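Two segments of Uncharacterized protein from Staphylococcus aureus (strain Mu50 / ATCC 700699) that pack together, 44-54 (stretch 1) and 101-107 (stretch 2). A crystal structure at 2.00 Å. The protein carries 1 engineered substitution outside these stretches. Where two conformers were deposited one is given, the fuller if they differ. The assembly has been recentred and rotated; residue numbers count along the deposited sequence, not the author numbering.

Stretch 1, residues 44-54: ASIALGETACS
Stretch 2 101-107: VWDIKIK

Residues 44-54 form one stretch of α-helix, with phi/psi near -60/-45 except at Cys-53 (-83/-20), and residues 101-107 form an extended strand with phi between -106 and -129° and psi between 123 and 154°. The helix is stitched by i to i+4 backbone hydrogen bonds of 2.9-3.0 Å, from Leu-48 N to Ala-44 O through Ser-54 N to Glu-50 O. The two N-to-C directions make an angle of 139°, so the elements run roughly antiparallel, and their axes approach to 9.0 Å. The register pairs one helical turn with every second strand residue: CA-CA distances are 7.3 Å for Ser-45 and Ile-106, 6.3 Å for Gly-49 and Ile-104, and 6.3 Å for Cys-53 and Trp-102. Because a strand alternates its side chains, Trp-102, Ile-104 and Ile-106 all direct CA-to-CB toward the helix, while Val-101 and Asp-103 point away.

No hydrogen bond crosses the interface; the 350 Å² buried between the stretches, both sides summed, rests on van der Waals packing. Ile-106 (chi1 m, chi2 t) extends its CD1 to 3.3 Å from Ser-45 O, 3.6 Å from Ser-45 OG and 4.0 Å from Gly-49 N. Ser-45 (chi1 t) points CA-to-CB sideways and meets that methyl with both its backbone O and its OG, the OG being hydrogen-bonded elsewhere in the structure. Leu-48 (t, p) points CA-to-CB sideways, but its end comes nearer, placing CD2 4.3 Å from Ile-106 CG2.

Gly-49 provides the close approach at the middle of the register. Its CA lies 4.0 Å from Ile-104 CG2, and an ideal CB would point toward the strand, only 3.5 Å from Ile-106 CD1 and 3.8 Å from Ile-104 CG2. Ile-104 has chi1 m (-47°) and chi2 at 101°, between wells; its CD1 reaches 3.8 Å from Cys-53 SG.

The aromatic contact closes the other end. Cys-53 (chi1 p, 41°) points toward the strand and sets CB over a face of Trp-102 (chi1 m, chi2 83°). CB is 3.2 Å from Trp-102 CG; its distance to the centroid of the five-membered ring is 3.4 Å, 22° off the normal, a CH-pi geometry. Cys-53 SG sits obliquely, 4.8 Å from the same centroid and 36° off the normal. A compact residue suits this place, since its CB can settle against the indole while its sulfur meets Ile-104.

Within the stretches, Thr-51 OG1 donates to Ala-47 O at 2.8 Å and Lys-105 NZ forms a 2.8 Å salt bridge with Asp-103 OD2; Glu-50 OE1 and Trp-102 NE1 are hydrogen-bonded elsewhere in the structure.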

ATOM      1  N   ALA A  44      -9.048 -13.284  -4.635  1.00 20.42           N
ATOM      2  CA  ALA A  44      -9.578 -13.531  -5.967  1.00 21.43           C
ATOM      3  C   ALA A  44      -9.837 -12.167  -6.643  1.00 17.12           C
ATOM      4  O   ALA A  44      -9.457 -11.953  -7.786  1.00 19.42           O
ATOM      5  CB  ALA A  44     -10.883 -14.384  -5.891  1.00 18.41           C
ATOM      6  N   SER A  45     -10.498 -11.278  -5.906  0.54 18.80           N
ATOM      7  CA  SER A  45     -10.757  -9.906  -6.350  0.54 18.06           C
ATOM      8  C   SER A  45      -9.443  -9.237  -6.758  0.54 19.66           C
ATOM      9  O   SER A  45      -9.306  -8.739  -7.877  0.54 19.61           O
ATOM     10  CB  SER A  45     -11.439  -9.108  -5.237  0.54 19.93           C
ATOM     11  OG  SER A  45     -11.847  -7.829  -5.685  0.54 21.55           O
ATOM     12  N   ILE A  46      -8.455  -9.279  -5.852  1.00 18.40           N
ATOM     13  CA  ILE A  46      -7.151  -8.689  -6.137  1.00 17.16           C
ATOM     14  C   ILE A  46      -6.502  -9.316  -7.378  1.00 19.82           C
ATOM     15  O   ILE A  46      -5.948  -8.589  -8.218  1.00 19.17           O
ATOM     16  CB  ILE A  46      -6.163  -8.816  -4.925  1.00 16.47           C
ATOM     17  CG1 ILE A  46      -6.602  -7.907  -3.777  1.00 15.91           C
ATOM     18  CG2 ILE A  46      -4.722  -8.449  -5.347  1.00 17.41           C
ATOM     19  CD1 ILE A  46      -5.814  -8.161  -2.426  1.00 17.81           C
ATOM     20  N   ALA A  47      -6.615 -10.638  -7.531  1.00 15.47           N
ATOM     21  CA  ALA A  47      -6.022 -11.323  -8.694  1.00 17.12           C
ATOM     22  C   ALA A  47      -6.678 -10.831 -10.017  1.00 17.06           C
ATOM     23  O   ALA A  47      -5.992 -10.617 -11.027  1.00 15.09           O
ATOM     24  CB  ALA A  47      -6.191 -12.818  -8.573  1.00 16.30           C
ATOM     25  N   LEU A  48      -7.998 -10.669  -9.982  1.00 15.20           N
ATOM     26  CA  LEU A  48      -8.709 -10.056 -11.129  1.00 15.69           C
ATOM     27  C   LEU A  48      -8.127  -8.667 -11.442  1.00 17.10           C
ATOM     28  O   LEU A  48      -7.779  -8.377 -12.587  1.00 20.76           O
ATOM     29  CB  LEU A  48     -10.186  -9.959 -10.822  1.00 19.51           C
ATOM     30  CG  LEU A  48     -11.134  -9.444 -11.929  1.00 20.99           C
ATOM     31  CD1 LEU A  48     -11.214 -10.436 -13.075  1.00 18.86           C
ATOM     32  CD2 LEU A  48     -12.498  -9.246 -11.331  1.00 19.22           C
ATOM     33  N   GLY A  49      -7.980  -7.824 -10.416  1.00 19.75           N
ATOM     34  CA  GLY A  49      -7.343  -6.512 -10.600  1.00 19.39           C
ATOM     35  C   GLY A  49      -5.945  -6.522 -11.219  1.00 19.49           C
ATOM     36  O   GLY A  49      -5.625  -5.753 -12.176  1.00 20.88           O
ATOM     37  N   GLU A  50      -5.076  -7.387 -10.687  1.00 19.10           N
ATOM     38  CA  GLU A  50      -3.719  -7.485 -11.223  1.00 20.48           C
ATOM     39  C   GLU A  50      -3.747  -7.953 -12.679  1.00 22.98           C
ATOM     40  O   GLU A  50      -2.977  -7.438 -13.518  1.00 24.98           O
ATOM     41  CB  GLU A  50      -2.823  -8.418 -10.389  1.00 22.27           C
ATOM     42  CG  GLU A  50      -1.400  -8.457 -10.949  1.00 27.19           C
ATOM     43  CD  GLU A  50      -0.316  -8.804  -9.918  1.00 27.58           C
ATOM     44  OE1 GLU A  50      -0.590  -8.830  -8.701  1.00 26.89           O
ATOM     45  OE2 GLU A  50       0.826  -9.069 -10.338  1.00 30.37           O
ATOM     46  N   THR A  51      -4.641  -8.902 -12.978  1.00 19.75           N
ATOM     47  CA  THR A  51      -4.837  -9.337 -14.370  1.00 25.15           C
ATOM     48  C   THR A  51      -5.220  -8.134 -15.255  1.00 23.65           C
ATOM     49  O   THR A  51      -4.683  -7.955 -16.350  1.00 21.48           O
ATOM     50  CB  THR A  51      -5.918 -10.423 -14.478  1.00 21.10           C
ATOM     51  OG1 THR A  51      -5.539 -11.554 -13.653  1.00 18.58           O
ATOM     52  CG2 THR A  51      -6.082 -10.865 -15.934  1.00 19.37           C
ATOM     53  N   ALA A  52      -6.127  -7.304 -14.750  1.00 20.72           N
ATOM     54  CA  ALA A  52      -6.625  -6.172 -15.539  1.00 20.93           C
ATOM     55  C   ALA A  52      -5.495  -5.214 -15.850  1.00 24.80           C
ATOM     56  O   ALA A  52      -5.337  -4.795 -17.011  1.00 25.10           O
ATOM     57  CB  ALA A  52      -7.793  -5.459 -14.813  1.00 21.96           C
ATOM     58  N   CYS A  53      -4.652  -4.858 -14.869  1.00 24.51           N
ATOM     59  CA  CYS A  53      -3.669  -3.873 -15.301  1.00 28.14           C
ATOM     60  C   CYS A  53      -2.452  -4.498 -16.006  1.00 29.34           C
ATOM     61  O   CYS A  53      -1.785  -3.825 -16.792  1.00 28.39           O
ATOM     62  CB  CYS A  53      -3.232  -2.948 -14.168  1.00 32.78           C
ATOM     63  SG  CYS A  53      -2.941  -3.598 -12.599  1.00 29.20           S
ATOM     64  N   SER A  54      -2.200  -5.783 -15.797  1.00 25.86           N
ATOM     65  CA  SER A  54      -1.250  -6.519 -16.641  1.00 24.19           C
ATOM     66  C   SER A  54      -1.670  -6.514 -18.149  1.00 31.82           C
ATOM     67  O   SER A  54      -0.863  -6.183 -19.045  1.00 26.89           O
ATOM     68  CB  SER A  54      -1.120  -7.963 -16.116  1.00 33.33           C
ATOM     69  OG  SER A  54      -0.187  -8.717 -16.867  1.00 47.14           O
ATOM     70  N   VAL A 101       1.331   3.172 -13.800  1.00 28.77           N
ATOM     71  CA  VAL A 101       0.577   3.144 -12.569  1.00 26.52           C
ATOM     72  C   VAL A 101      -0.881   3.110 -12.927  1.00 27.13           C
ATOM     73  O   VAL A 101      -1.323   3.962 -13.693  1.00 30.16           O
ATOM     74  CB  VAL A 101       0.940   4.358 -11.683  1.00 26.03           C
ATOM     75  CG1 VAL A 101       0.041   4.441 -10.480  1.00 27.64           C
ATOM     76  CG2 VAL A 101       2.410   4.267 -11.295  1.00 23.52           C
ATOM     77  N   TRP A 102      -1.616   2.111 -12.417  1.00 20.18           N
ATOM     78  CA  TRP A 102      -3.044   1.880 -12.708  1.00 17.87           C
ATOM     79  C   TRP A 102      -3.959   2.041 -11.519  1.00 25.32           C
ATOM     80  O   TRP A 102      -3.626   1.634 -10.387  1.00 24.51           O
ATOM     81  CB  TRP A 102      -3.265   0.448 -13.243  1.00 20.63           C
ATOM     82  CG  TRP A 102      -2.718   0.186 -14.600  1.00 27.24           C
ATOM     83  CD1 TRP A 102      -1.441  -0.151 -14.926  1.00 24.85           C
ATOM     84  CD2 TRP A 102      -3.448   0.242 -15.830  1.00 20.07           C
ATOM     85  NE1 TRP A 102      -1.328  -0.303 -16.298  1.00 24.21           N
ATOM     86  CE2 TRP A 102      -2.549  -0.062 -16.869  1.00 23.75           C
ATOM     87  CE3 TRP A 102      -4.777   0.517 -16.151  1.00 25.50           C
ATOM     88  CZ2 TRP A 102      -2.937  -0.091 -18.220  1.00 24.34           C
ATOM     89  CZ3 TRP A 102      -5.163   0.483 -17.498  1.00 24.43           C
ATOM     90  CH2 TRP A 102      -4.235   0.172 -18.504  1.00 23.53           C
ATOM     91  N   ASP A 103      -5.159   2.537 -11.788  1.00 26.40           N
ATOM     92  CA  ASP A 103      -6.210   2.603 -10.787  1.00 26.63           C
ATOM     93  C   ASP A 103      -7.229   1.514 -11.104  1.00 27.09           C
ATOM     94  O   ASP A 103      -7.616   1.402 -12.234  1.00 23.54           O
ATOM     95  CB  ASP A 103      -6.870   3.972 -10.821  1.00 32.67           C
ATOM     96  CG  ASP A 103      -7.521   4.323  -9.537  1.00 43.17           C
ATOM     97  OD1 ASP A 103      -6.784   4.813  -8.652  1.00 52.29           O
ATOM     98  OD2 ASP A 103      -8.748   4.121  -9.409  1.00 42.20           O
ATOM     99  N   ILE A 104      -7.633   0.692 -10.132  1.00 23.50           N
ATOM    100  CA  ILE A 104      -8.596  -0.374 -10.411  1.00 24.10           C
ATOM    101  C   ILE A 104      -9.748  -0.344  -9.425  1.00 25.19           C
ATOM    102  O   ILE A 104      -9.537  -0.352  -8.215  1.00 25.82           O
ATOM    103  CB  ILE A 104      -7.972  -1.794 -10.377  1.00 19.71           C
ATOM    104  CG1 ILE A 104      -6.673  -1.891 -11.165  1.00 18.90           C
ATOM    105  CG2 ILE A 104      -8.952  -2.835 -10.930  1.00 21.27           C
ATOM    106  CD1 ILE A 104      -5.438  -1.857 -10.292  1.00 20.38           C
ATOM    107  N   LYS A 105     -10.971  -0.311  -9.946  1.00 21.61           N
ATOM    108  CA  LYS A 105     -12.130  -0.381  -9.089  1.00 24.38           C
ATOM    109  C   LYS A 105     -12.930  -1.645  -9.415  1.00 25.82           C
ATOM    110  O   LYS A 105     -13.247  -1.920 -10.563  1.00 27.97           O
ATOM    111  CB  LYS A 105     -12.979   0.886  -9.238  1.00 29.63           C
ATOM    112  CG  LYS A 105     -12.295   2.132  -8.623  1.00 34.42           C
ATOM    113  CD  LYS A 105     -13.165   3.376  -8.839  1.00 45.61           C
ATOM    114  CE  LYS A 105     -12.636   4.560  -8.044  1.00 52.77           C
ATOM    115  NZ  LYS A 105     -11.179   4.779  -8.251  1.00 52.79           N
ATOM    116  N   ILE A 106     -13.239  -2.426  -8.395  1.00 20.97           N
ATOM    117  CA  ILE A 106     -13.939  -3.685  -8.582  1.00 23.06           C
ATOM    118  C   ILE A 106     -15.255  -3.634  -7.862  1.00 21.54           C
ATOM    119  O   ILE A 106     -15.312  -3.366  -6.642  1.00 24.78           O
ATOM    120  CB  ILE A 106     -13.101  -4.873  -8.103  1.00 25.46           C
ATOM    121  CG1 ILE A 106     -11.669  -4.676  -8.643  1.00 23.60           C
ATOM    122  CG2 ILE A 106     -13.743  -6.162  -8.575  1.00 24.39           C
ATOM    123  CD1 ILE A 106     -10.684  -5.777  -8.390  1.00 25.27           C
ATOM    124  N   LYS A 107     -16.306  -3.861  -8.656  1.00 23.86           N
ATOM    125  CA  LYS A 107     -17.689  -3.737  -8.230  1.00 25.79           C
ATOM    126  C   LYS A 107     -18.455  -5.013  -8.366  1.00 23.33           C
ATOM    127  O   LYS A 107     -18.131  -5.839  -9.217  1.00 27.66           O
ATOM    128  CB  LYS A 107     -18.417  -2.650  -9.052  1.00 28.06           C
ATOM    129  CG  LYS A 107     -17.813  -1.277  -8.911  1.00 31.59           C
ATOM    130  CD  LYS A 107     -18.562  -0.215  -9.706  1.00 29.02           C
ATOM    131  CE  LYS A 107     -17.958   1.134  -9.427  1.00 29.55           C
ATOM    132  NZ  LYS A 107     -18.577   2.149 -10.338  1.00 27.60           N
TER